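Local coordinates for Mono(ADP-ribosyl)transferase SpvB (Salmonella typhimurium, PDB 2GWM), which probably uses, through this ADP-ribosyltransferase domain, NAD+ to ADP-ribosylate an arginine of host actin and so block actin polymerization, at residues 76-81 with 111-116; 121-127 with 192-198; 68-74 with 135-140. All blocks are in the same frame, centred on the assembly; numbering follows the deposited sequence.

Contact 1: 76-81 with 111-116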
loop_
_atom_site.group_PDB
_atom_site.type_symbol
_atom_site.label_atom_id
_atom_site.label_comp_id
_atom_site.label_asym_id
_atom_site.label_seq_id
_atom_site.Cartn_x
_atom_site.Cartn_y
_atom_site.Cartn_z
ATOM N N HIS A 76 -6.175 -10.755 11.433
ATOM C CA HIS A 76 -4.939 -11.034 10.672
ATOM C C HIS A 76 -3.709 -10.623 11.421
ATOM O O HIS A 76 -3.686 -9.583 12.084
ATOM C CB HIS A 76 -4.969 -10.363 9.315
ATOM C CG HIS A 76 -6.115 -10.807 8.482
ATOM N ND1 HIS A 76 -7.339 -10.187 8.547
ATOM C CD2 HIS A 76 -6.259 -11.842 7.623
ATOM C CE1 HIS A 76 -8.183 -10.799 7.739
ATOM N NE2 HIS A 76 -7.566 -11.822 7.186
ATOM N N ARG A 77 -2.698 -11.502 11.358
ATOM C CA ARG A 77 -1.421 -11.234 12.027
ATOM C C ARG A 77 -0.264 -11.227 11.061
ATOM O O ARG A 77 0.869 -11.000 11.486
ATOM C CB ARG A 77 -1.160 -12.218 13.153
ATOM C CG ARG A 77 -2.124 -12.063 14.328
ATOM C CD ARG A 77 -2.044 -10.719 15.130
ATOM N NE ARG A 77 -0.717 -10.509 15.723
ATOM C CZ ARG A 77 -0.343 -10.883 16.938
ATOM N NH1 ARG A 77 -1.181 -11.510 17.739
ATOM N NH2 ARG A 77 0.892 -10.629 17.351
ATOM N N VAL A 78 -0.550 -11.373 9.764
ATOM C CA VAL A 78 0.439 -11.242 8.717
ATOM C C VAL A 78 -0.277 -10.932 7.406
ATOM O O VAL A 78 -1.385 -11.378 7.152
ATOM C CB VAL A 78 1.290 -12.546 8.627
ATOM C CG1 VAL A 78 0.414 -13.743 8.208
ATOM C CG2 VAL A 78 2.505 -12.368 7.745
ATOM N N VAL A 79 0.372 -10.145 6.575
ATOM C CA VAL A 79 -0.121 -9.858 5.232
ATOM C C VAL A 79 1.076 -9.818 4.289
ATOM O O VAL A 79 2.245 -9.806 4.731
ATOM C CB VAL A 79 -0.892 -8.477 5.167
ATOM C CG1 VAL A 79 -2.199 -8.563 5.878
ATOM C CG2 VAL A 79 -0.047 -7.373 5.680
ATOM N N TYR A 80 0.806 -9.750 2.996
ATOM C CA TYR A 80 1.833 -9.929 1.999
ATOM C C TYR A 80 1.755 -8.885 0.939
ATOM O O TYR A 80 0.664 -8.335 0.628
ATOM C CB TYR A 80 1.676 -11.291 1.267
ATOM C CG TYR A 80 1.490 -12.436 2.209
ATOM C CD1 TYR A 80 2.573 -12.954 2.889
ATOM C CD2 TYR A 80 0.242 -12.914 2.525
ATOM C CE1 TYR A 80 2.427 -13.982 3.797
ATOM C CE2 TYR A 80 0.066 -13.954 3.454
ATOM C CZ TYR A 80 1.197 -14.494 4.082
ATOM O OH TYR A 80 1.158 -15.522 5.005
ATOM N N ARG A 81 2.908 -8.588 0.362
ATOM C CA ARG A 81 3.008 -7.673 -0.743
ATOM C C ARG A 81 4.192 -8.008 -1.625
ATOM O O ARG A 81 5.263 -8.178 -1.107
ATOM C CB ARG A 81 3.079 -6.216 -0.289
ATOM C CG ARG A 81 3.159 -5.252 -1.400
ATOM C CD ARG A 81 1.977 -5.288 -2.342
ATOM N NE ARG A 81 2.161 -4.333 -3.424
ATOM C CZ ARG A 81 1.999 -3.015 -3.321
ATOM N NH1 ARG A 81 1.632 -2.464 -2.183
ATOM N NH2 ARG A 81 2.205 -2.239 -4.391
ATOM N N SER A 111 -1.071 -0.867 0.409
ATOM C CA SER A 111 -1.929 -1.969 0.046
ATOM C C SER A 111 -1.212 -3.314 0.228
ATOM O O SER A 111 -0.062 -3.453 -0.173
ATOM C CB SER A 111 -2.322 -1.834 -1.414
ATOM O OG SER A 111 -3.121 -2.900 -1.819
ATOM N N THR A 112 -1.921 -4.254 0.811
ATOM C CA THR A 112 -1.385 -5.592 1.119
ATOM C C THR A 112 -2.514 -6.615 0.916
ATOM O O THR A 112 -3.657 -6.240 0.752
ATOM C CB THR A 112 -0.904 -5.703 2.582
ATOM O OG1 THR A 112 -2.015 -5.711 3.491
ATOM C CG2 THR A 112 0.073 -4.630 2.935
ATOM N N SER A 113 -2.167 -7.915 0.899
ATOM C CA SER A 113 -3.166 -8.968 0.849
ATOM C C SER A 113 -3.041 -9.899 2.039
ATOM O O SER A 113 -1.907 -10.253 2.387
ATOM C CB SER A 113 -3.013 -9.752 -0.431
ATOM O OG SER A 113 -3.755 -10.959 -0.306
ATOM N N PRO A 114 -4.159 -10.337 2.646
ATOM C CA PRO A 114 -4.111 -11.325 3.720
ATOM C C PRO A 114 -3.866 -12.694 3.195
ATOM O O PRO A 114 -3.551 -13.567 4.002
ATOM C CB PRO A 114 -5.516 -11.267 4.340
ATOM C CG PRO A 114 -6.374 -10.835 3.254
ATOM C CD PRO A 114 -5.544 -9.948 2.326
ATOM N N ASP A 115 -3.989 -12.878 1.867
ATOM C CA ASP A 115 -4.150 -14.226 1.268
ATOM C C ASP A 115 -2.971 -14.611 0.470
ATOM O O ASP A 115 -2.601 -15.777 0.489
ATOM C CB ASP A 115 -5.345 -14.268 0.300
ATOM C CG ASP A 115 -6.681 -14.241 1.000
ATOM O OD1 ASP A 115 -6.744 -14.292 2.260
ATOM O OD2 ASP A 115 -7.679 -14.197 0.255
ATOM N N LYS A 116 -2.396 -13.693 -0.285
ATOM C CA LYS A 116 -1.311 -14.052 -1.173
ATOM C C LYS A 116 -0.468 -12.868 -1.624
ATOM O O LYS A 116 -0.903 -11.734 -1.582
ATOM C CB LYS A 116 -1.908 -14.744 -2.381
ATOM C CG LYS A 116 -2.516 -13.774 -3.357
ATOM C CD LYS A 116 -3.090 -14.523 -4.538
ATOM C CE LYS A 116 -4.618 -14.500 -4.584
ATOM N NZ LYS A 116 -5.122 -15.247 -5.815
HETATM O O HOH W 1 -3.093 -13.362 6.822
HETATM O O HOH W 2 1.468 -0.025 -1.207
#
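Tyr80 and Ser113 form a single antiparallel bridge, a hydrogen-bonded pair. Tyr80 N donates to Ser113 O over 2.8 Å. Ser113 N returns a straighter bond to Tyr80 O, with 166° at the hydrogen. The packing is tight around this bridge. The branched side chains of Val79 and Thr112 cross at about a right angle. Both Val79 CB and Val79 CG2 lie against Thr112 OG1, CG2 at 3.4 Å. That hydroxyl is hydrogen-bonded to Met149 O. The Tyr80 ring lies beside the turn at 113-116, and Pro114 O meets its edge, near the ring plane, 3.7 Å from Tyr80 CE2. The turn is an ST motif: Ser113 OG lies anti to its own backbone N (chi1 165°) and accepts from both Asp115 N and Lys116 N.

The ends are wetter. At one end a water donates to both Val78 O and Pro114 O, although His76 CD2 still touches Pro114 CB at 3.4 Å. At the other end the Arg81 chain bends at chi2 (61°). Arg81 NH1 then reaches Ser111 O over 2.8 Å, with that oxygen tilted from the guanidinium plane. A second water accepts from Arg81 NH1 and Ser111 N. Arg81 and Ser111 are predicted active-site residues of the Arg-Ser-Glu type of ADP-ribosyltransferase, and Ser111 OG is hydrogen-bonded to Glu148, the predicted glutamate.

Strand 78-83 is an edge strand of the five-stranded sheet, beside strand 122-127. Strand 110-112 borders strand 149-151 in the three-stranded sheet, and Ser113 directly follows strand 110-112, so the bridge links the two sheets at that point.

Contact 2: 121-127 with 192-198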
loop_
_atom_site.group_PDB
_atom_site.type_symbol
_atom_site.label_atom_id
_atom_site.label_comp_id
_atom_site.label_asym_id
_atom_site.label_seq_id
_atom_site.Cartn_x
_atom_site.Cartn_y
_atom_site.Cartn_z
ATOM N N ASP A 121 10.144 -9.121 -7.853
ATOM C CA ASP A 121 11.518 -9.347 -7.377
ATOM C C ASP A 121 11.642 -9.451 -5.859
ATOM O O ASP A 121 12.518 -10.140 -5.344
ATOM C CB ASP A 121 12.557 -8.406 -8.012
ATOM C CG ASP A 121 12.474 -6.918 -7.591
ATOM O OD1 ASP A 121 12.334 -6.645 -6.382
ATOM O OD2 ASP A 121 12.602 -6.026 -8.511
ATOM N N THR A 122 10.740 -8.800 -5.154
ATOM C CA THR A 122 10.725 -8.776 -3.712
ATOM C C THR A 122 9.360 -9.202 -3.189
ATOM O O THR A 122 8.324 -8.661 -3.621
ATOM C CB THR A 122 11.049 -7.357 -3.223
ATOM O OG1 THR A 122 12.302 -6.963 -3.714
ATOM C CG2 THR A 122 11.032 -7.284 -1.738
ATOM N N ILE A 123 9.320 -10.127 -2.256
ATOM C CA ILE A 123 8.125 -10.482 -1.550
ATOM C C ILE A 123 8.281 -10.001 -0.133
ATOM O O ILE A 123 9.231 -10.329 0.576
ATOM C CB ILE A 123 7.888 -12.013 -1.495
ATOM C CG1 ILE A 123 7.944 -12.659 -2.879
ATOM C CG2 ILE A 123 6.567 -12.353 -0.819
ATOM C CD1 ILE A 123 7.060 -12.046 -3.894
ATOM N N LEU A 124 7.344 -9.164 0.284
ATOM C CA LEU A 124 7.263 -8.737 1.693
ATOM C C LEU A 124 6.315 -9.611 2.481
ATOM O O LEU A 124 5.162 -9.837 2.096
ATOM C CB LEU A 124 6.727 -7.311 1.760
ATOM C CG LEU A 124 7.480 -6.292 0.966
ATOM C CD1 LEU A 124 6.891 -4.882 1.176
ATOM C CD2 LEU A 124 8.953 -6.273 1.183
ATOM N N ASN A 125 6.793 -10.123 3.623
ATOM C CA ASN A 125 6.058 -10.903 4.559
ATOM C C ASN A 125 5.958 -10.019 5.781
ATOM O O ASN A 125 6.903 -9.782 6.431
ATOM C CB ASN A 125 6.897 -12.184 4.885
ATOM C CG ASN A 125 6.244 -13.092 5.869
ATOM O OD1 ASN A 125 5.045 -13.403 5.770
ATOM N ND2 ASN A 125 7.055 -13.581 6.855
ATOM N N ILE A 126 4.779 -9.440 5.967
ATOM C CA ILE A 126 4.550 -8.338 6.913
ATOM C C ILE A 126 3.747 -8.765 8.110
ATOM O O ILE A 126 2.536 -8.992 8.003
ATOM C CB ILE A 126 3.833 -7.170 6.198
ATOM C CG1 ILE A 126 4.584 -6.704 4.972
ATOM C CG2 ILE A 126 3.671 -6.003 7.168
ATOM C CD1 ILE A 126 3.842 -5.673 4.167
ATOM N N TYR A 127 4.414 -8.894 9.252
ATOM C CA TYR A 127 3.751 -9.274 10.475
ATOM C C TYR A 127 3.037 -8.097 11.103
ATOM O O TYR A 127 3.545 -6.985 11.109
ATOM C CB TYR A 127 4.743 -9.853 11.459
ATOM C CG TYR A 127 5.297 -11.191 10.943
ATOM C CD1 TYR A 127 4.479 -12.312 10.885
ATOM C CD2 TYR A 127 6.595 -11.298 10.437
ATOM C CE1 TYR A 127 4.959 -13.527 10.461
ATOM C CE2 TYR A 127 7.080 -12.500 9.958
ATOM C CZ TYR A 127 6.251 -13.625 9.946
ATOM O OH TYR A 127 6.773 -14.826 9.472
ATOM N N ARG A 192 14.311 -11.887 -3.437
ATOM C CA ARG A 192 14.389 -11.831 -2.001
ATOM C C ARG A 192 13.016 -11.839 -1.374
ATOM O O ARG A 192 12.006 -11.440 -1.981
ATOM C CB ARG A 192 15.152 -10.582 -1.581
ATOM C CG ARG A 192 14.309 -9.340 -1.856
ATOM C CD ARG A 192 15.080 -8.068 -1.572
ATOM N NE ARG A 192 16.256 -7.826 -2.413
ATOM C CZ ARG A 192 16.228 -7.385 -3.669
ATOM N NH1 ARG A 192 15.065 -7.219 -4.280
ATOM N NH2 ARG A 192 17.372 -7.157 -4.346
ATOM N N ILE A 193 12.993 -12.324 -0.155
ATOM C CA ILE A 193 11.925 -12.138 0.802
ATOM C C ILE A 193 12.415 -11.207 1.861
ATOM O O ILE A 193 13.507 -11.360 2.378
ATOM C CB ILE A 193 11.452 -13.514 1.442
ATOM C CG1 ILE A 193 11.010 -14.502 0.374
ATOM C CG2 ILE A 193 10.389 -13.282 2.549
ATOM C CD1 ILE A 193 11.020 -15.927 0.901
ATOM N N ILE A 194 11.546 -10.260 2.232
ATOM C CA ILE A 194 11.841 -9.367 3.319
ATOM C C ILE A 194 10.757 -9.597 4.333
ATOM O O ILE A 194 9.587 -9.392 4.076
ATOM C CB ILE A 194 11.884 -7.904 2.935
ATOM C CG1 ILE A 194 12.854 -7.679 1.798
ATOM C CG2 ILE A 194 12.290 -7.077 4.161
ATOM C CD1 ILE A 194 12.940 -6.241 1.334
ATOM N N ASN A 195 11.182 -10.014 5.531
ATOM C CA ASN A 195 10.319 -10.210 6.699
ATOM C C ASN A 195 10.314 -8.896 7.467
ATOM O O ASN A 195 11.359 -8.425 7.920
ATOM C CB ASN A 195 10.831 -11.365 7.563
ATOM C CG ASN A 195 10.858 -12.659 6.825
ATOM O OD1 ASN A 195 11.951 -13.301 6.653
ATOM N ND2 ASN A 195 9.689 -13.109 6.444
ATOM N N MET A 196 9.129 -8.345 7.628
ATOM C CA MET A 196 8.908 -7.017 8.200
ATOM C C MET A 196 7.878 -7.095 9.287
ATOM O O MET A 196 7.091 -8.038 9.348
ATOM C CB MET A 196 8.284 -6.051 7.157
ATOM C CG MET A 196 9.025 -5.908 5.959
ATOM S SD MET A 196 8.275 -4.651 4.979
ATOM C CE MET A 196 9.695 -3.951 4.300
ATOM N N ARG A 197 7.791 -6.027 10.102
ATOM C CA ARG A 197 6.779 -5.951 11.136
ATOM C C ARG A 197 6.237 -4.540 11.209
ATOM O O ARG A 197 7.026 -3.590 11.251
ATOM C CB ARG A 197 7.355 -6.333 12.492
ATOM C CG ARG A 197 6.347 -6.383 13.604
ATOM C CD ARG A 197 6.915 -7.007 14.896
ATOM N NE ARG A 197 7.538 -8.269 14.626
ATOM C CZ ARG A 197 6.918 -9.426 14.489
ATOM N NH1 ARG A 197 5.625 -9.552 14.724
ATOM N NH2 ARG A 197 7.639 -10.449 14.063
ATOM N N VAL A 198 4.918 -4.399 11.181
ATOM C CA VAL A 198 4.316 -3.056 11.399
ATOM C C VAL A 198 4.448 -2.690 12.874
ATOM O O VAL A 198 4.133 -3.501 13.731
ATOM C CB VAL A 198 2.860 -3.020 10.917
ATOM C CG1 VAL A 198 2.195 -1.687 11.327
ATOM C CG2 VAL A 198 2.789 -3.165 9.421
#
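Thr122 to Tyr127 pair in parallel with Arg192 to Arg197, as neighbouring strands inside the five-stranded mixed sheet of the ADP-ribosyltransferase fold. The short strand axes run at 29° to each other and come within 4.4 Å. Regular backbone bonds join them along their length, among them Asn125 N to Ile194 O at 2.9 Å.

Thr122, Leu124, Ile126, Arg192, Ile194 and Met196 share one face. Leu124 and Ile194 lie side by side and point the same way, with Leu124 CD2 against Ile194 CB at 3.8 Å. Met196 instead crosses Leu124 at a slant. Its chain bends at chi3, which brings CE over to Leu124 CD2. Farther along, Ile126 CG2 meets Val198 CG2 at 3.7 Å.

Ile123, Asn125, Tyr127, Ile193, Asn195 and Arg197 occupy the other face. The amide planes of Asn125 and Asn195 stand 81° apart. The Tyr127 ring and the Arg197 guanidinium are nearly parallel, 7° apart, but the arginine lies chiefly beside the root of the ring: Tyr127 CB sits over one guanidinium face, 3.4 Å from Arg197 NH1. Salt bridges to Glu160 and Glu129 hold this guanidinium from outside the pair.

At the start of the strands Asp121 and Arg192 lie side by side. Arg192 NH1 forms a salt bridge with Asp121 OD1, and Arg192 NH2 forms another with Asp86. The Arg192 chain bends at chi3, and its guanidinium is turned edge-on to Asp121 OD1 and Thr122 OG1. Arg192 NH1 donates to Thr122 OG1 over 2.8 Å, and the same hydroxyl donates to Asp121 OD1 over 2.7 Å.

Contact 3: 68-74 with 135-140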
loop_
_atom_site.group_PDB
_atom_site.type_symbol
_atom_site.label_atom_id
_atom_site.label_comp_id
_atom_site.label_asym_id
_atom_site.label_seq_id
_atom_site.Cartn_x
_atom_site.Cartn_y
_atom_site.Cartn_z
ATOM N N LEU A 68 -11.638 4.325 5.722
ATOM C CA LEU A 68 -10.894 3.111 5.978
ATOM C C LEU A 68 -10.954 2.725 7.432
ATOM O O LEU A 68 -11.217 1.565 7.776
ATOM C CB LEU A 68 -9.459 3.323 5.567
ATOM C CG LEU A 68 -8.503 2.143 5.703
ATOM C CD1 LEU A 68 -8.885 0.992 4.879
ATOM C CD2 LEU A 68 -7.107 2.569 5.349
ATOM N N SER A 69 -10.642 3.690 8.306
ATOM C CA SER A 69 -10.632 3.442 9.739
ATOM C C SER A 69 -11.983 2.891 10.237
ATOM O O SER A 69 -12.042 2.121 11.199
ATOM C CB SER A 69 -10.201 4.690 10.466
ATOM O OG SER A 69 -10.170 4.563 11.875
ATOM N N SER A 70 -13.085 3.261 9.586
ATOM C CA SER A 70 -14.409 2.902 10.062
ATOM C C SER A 70 -14.798 1.488 9.702
ATOM O O SER A 70 -15.801 0.970 10.194
ATOM C CB SER A 70 -15.430 3.886 9.506
ATOM O OG SER A 70 -15.666 3.637 8.133
ATOM N N LEU A 71 -13.967 0.828 8.897
ATOM C CA LEU A 71 -14.228 -0.534 8.532
ATOM C C LEU A 71 -13.869 -1.471 9.674
ATOM O O LEU A 71 -13.081 -1.136 10.563
ATOM C CB LEU A 71 -13.421 -0.911 7.286
ATOM C CG LEU A 71 -13.756 -0.178 5.982
ATOM C CD1 LEU A 71 -12.919 -0.628 4.804
ATOM C CD2 LEU A 71 -15.201 -0.311 5.621
ATOM N N PRO A 72 -14.491 -2.640 9.686
ATOM C CA PRO A 72 -14.292 -3.564 10.792
ATOM C C PRO A 72 -12.876 -4.129 10.843
ATOM O O PRO A 72 -12.260 -4.373 9.804
ATOM C CB PRO A 72 -15.299 -4.686 10.519
ATOM C CG PRO A 72 -16.119 -4.245 9.392
ATOM C CD PRO A 72 -15.448 -3.140 8.688
ATOM N N GLU A 73 -12.384 -4.305 12.069
ATOM C CA GLU A 73 -11.098 -4.948 12.334
ATOM C C GLU A 73 -11.249 -6.444 12.191
ATOM O O GLU A 73 -12.333 -7.003 12.357
ATOM C CB GLU A 73 -10.595 -4.581 13.739
ATOM C CG GLU A 73 -10.197 -3.149 13.845
ATOM C CD GLU A 73 -9.587 -2.789 15.177
ATOM O OE1 GLU A 73 -8.373 -3.030 15.362
ATOM O OE2 GLU A 73 -10.329 -2.241 16.020
ATOM N N THR A 74 -10.147 -7.085 11.861
ATOM C CA THR A 74 -10.095 -8.529 11.678
ATOM C C THR A 74 -8.898 -9.032 12.475
ATOM O O THR A 74 -8.188 -8.256 13.127
ATOM C CB THR A 74 -9.964 -8.902 10.181
ATOM O OG1 THR A 74 -8.900 -8.131 9.595
ATOM C CG2 THR A 74 -11.299 -8.604 9.442
ATOM N N ARG A 135 -7.074 -2.382 7.410
ATOM C CA ARG A 135 -8.444 -2.847 7.353
ATOM C C ARG A 135 -8.720 -3.569 6.057
ATOM O O ARG A 135 -8.252 -3.188 4.965
ATOM C CB ARG A 135 -9.425 -1.684 7.485
ATOM C CG ARG A 135 -9.322 -0.888 8.744
ATOM C CD ARG A 135 -9.877 -1.656 9.887
ATOM N NE ARG A 135 -9.897 -0.854 11.103
ATOM C CZ ARG A 135 -8.852 -0.695 11.929
ATOM N NH1 ARG A 135 -7.688 -1.256 11.674
ATOM N NH2 ARG A 135 -8.974 0.035 13.023
ATOM N N ILE A 136 -9.425 -4.673 6.168
ATOM C CA ILE A 136 -9.860 -5.409 5.000
ATOM C C ILE A 136 -10.960 -4.616 4.299
ATOM O O ILE A 136 -11.925 -4.169 4.905
ATOM C CB ILE A 136 -10.421 -6.793 5.397
ATOM C CG1 ILE A 136 -9.286 -7.691 5.926
ATOM C CG2 ILE A 136 -11.176 -7.428 4.228
ATOM C CD1 ILE A 136 -8.330 -8.194 4.979
ATOM N N LEU A 137 -10.807 -4.463 2.995
ATOM C CA LEU A 137 -11.719 -3.604 2.240
ATOM C C LEU A 137 -13.036 -4.288 1.969
ATOM O O LEU A 137 -14.100 -3.643 2.008
ATOM C CB LEU A 137 -11.102 -3.185 0.935
ATOM C CG LEU A 137 -10.356 -1.875 0.773
ATOM C CD1 LEU A 137 -10.230 -0.944 1.977
ATOM C CD2 LEU A 137 -9.362 -1.766 -0.222
ATOM N N GLY A 138 -12.974 -5.581 1.692
ATOM C CA GLY A 138 -14.162 -6.318 1.326
ATOM C C GLY A 138 -14.837 -5.663 0.124
ATOM O O GLY A 138 -14.185 -5.367 -0.876
ATOM N N ASP A 139 -16.131 -5.424 0.264
ATOM C CA ASP A 139 -16.919 -4.931 -0.843
ATOM C C ASP A 139 -16.682 -3.448 -1.136
ATOM O O ASP A 139 -17.196 -2.918 -2.110
ATOM C CB ASP A 139 -18.399 -5.121 -0.584
ATOM C CG ASP A 139 -19.219 -4.939 -1.847
ATOM O OD1 ASP A 139 -18.953 -5.647 -2.837
ATOM O OD2 ASP A 139 -20.105 -4.078 -1.854
ATOM N N VAL A 140 -15.918 -2.778 -0.298
ATOM C CA VAL A 140 -15.504 -1.410 -0.593
ATOM C C VAL A 140 -14.550 -1.394 -1.783
ATOM O O VAL A 140 -14.460 -0.405 -2.515
ATOM C CB VAL A 140 -14.878 -0.763 0.602
ATOM C CG1 VAL A 140 -14.318 0.574 0.233
ATOM C CG2 VAL A 140 -15.939 -0.615 1.651
HETATM O O HOH W 3 -10.835 2.118 13.630
HETATM O O HOH W 4 -9.823 -5.471 8.825
HETATM O O HOH W 5 -13.091 -4.838 7.318
#
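Leu68, Leu71, Leu137 and Val140 form the apolar centre. Leu137 CD1 is the shared point, 3.7 Å from Leu68 CD1 and 3.9 Å from Leu71 CD1. The Leu68 and Leu137 side chains cross at about a right angle. The other Leu71 branch, CD2, rests on Val140 CG2.

Next comes the aliphatic part of Arg135, with CB against Leu68 CD1. The arginine chain bends at chi2 (-74°) and passes the carbonyls of Leu68 and Leu71. Arg135 NE gives a weak bond to Leu71 O, 3.2 Å long. Beyond it Glu73 stacks on the guanidinium: Glu73 CG stands 3.4 Å above the centre of the plane. The two flat groups are 10° apart. The salt bridge from Glu73 OE1 to Arg135 NH2 is long, 3.9 Å, and no N-H points at that oxygen. Arg135 NH1 is hydrogen-bonded to His132 O, outside the two segments.

Waters finish the polar edge. One accepts from Arg135 NH2 and donates to Ser69 O. Another accepts from Ile136 N and donates to Pro72 O.

The contact lays the loop after helix 50-69 along strand 135-136. Helix 3-24 packs on Leu71 and Val140, while strand 149-151 borders Leu68 and Leu137.

How the contacts relate
Contacts 1 and 2 share the five-stranded sheet, where strands 78-83 and 122-127 are neighbours. Their centres are 10 Å apart. Arg81 O lies 2.7 Å from Leu124 N, a probable hydrogen bond that ties the predicted active-site arginine to contact 2. Contact 3 closes the loop within which contact 1 is nested. These two meet where Ile136 CD1 touches Pro114 CG at 3.7 Å. Contacts 2 and 3 stay about 10 Å apart at their nearest atoms. Around the predicted active site, contact 1 supplies Arg81 and Ser111. The side chain of Ser111 is about 3 Å from that of Glu148. The side chain of Leu137 in contact 3 is about 4 Å from that of Glu148.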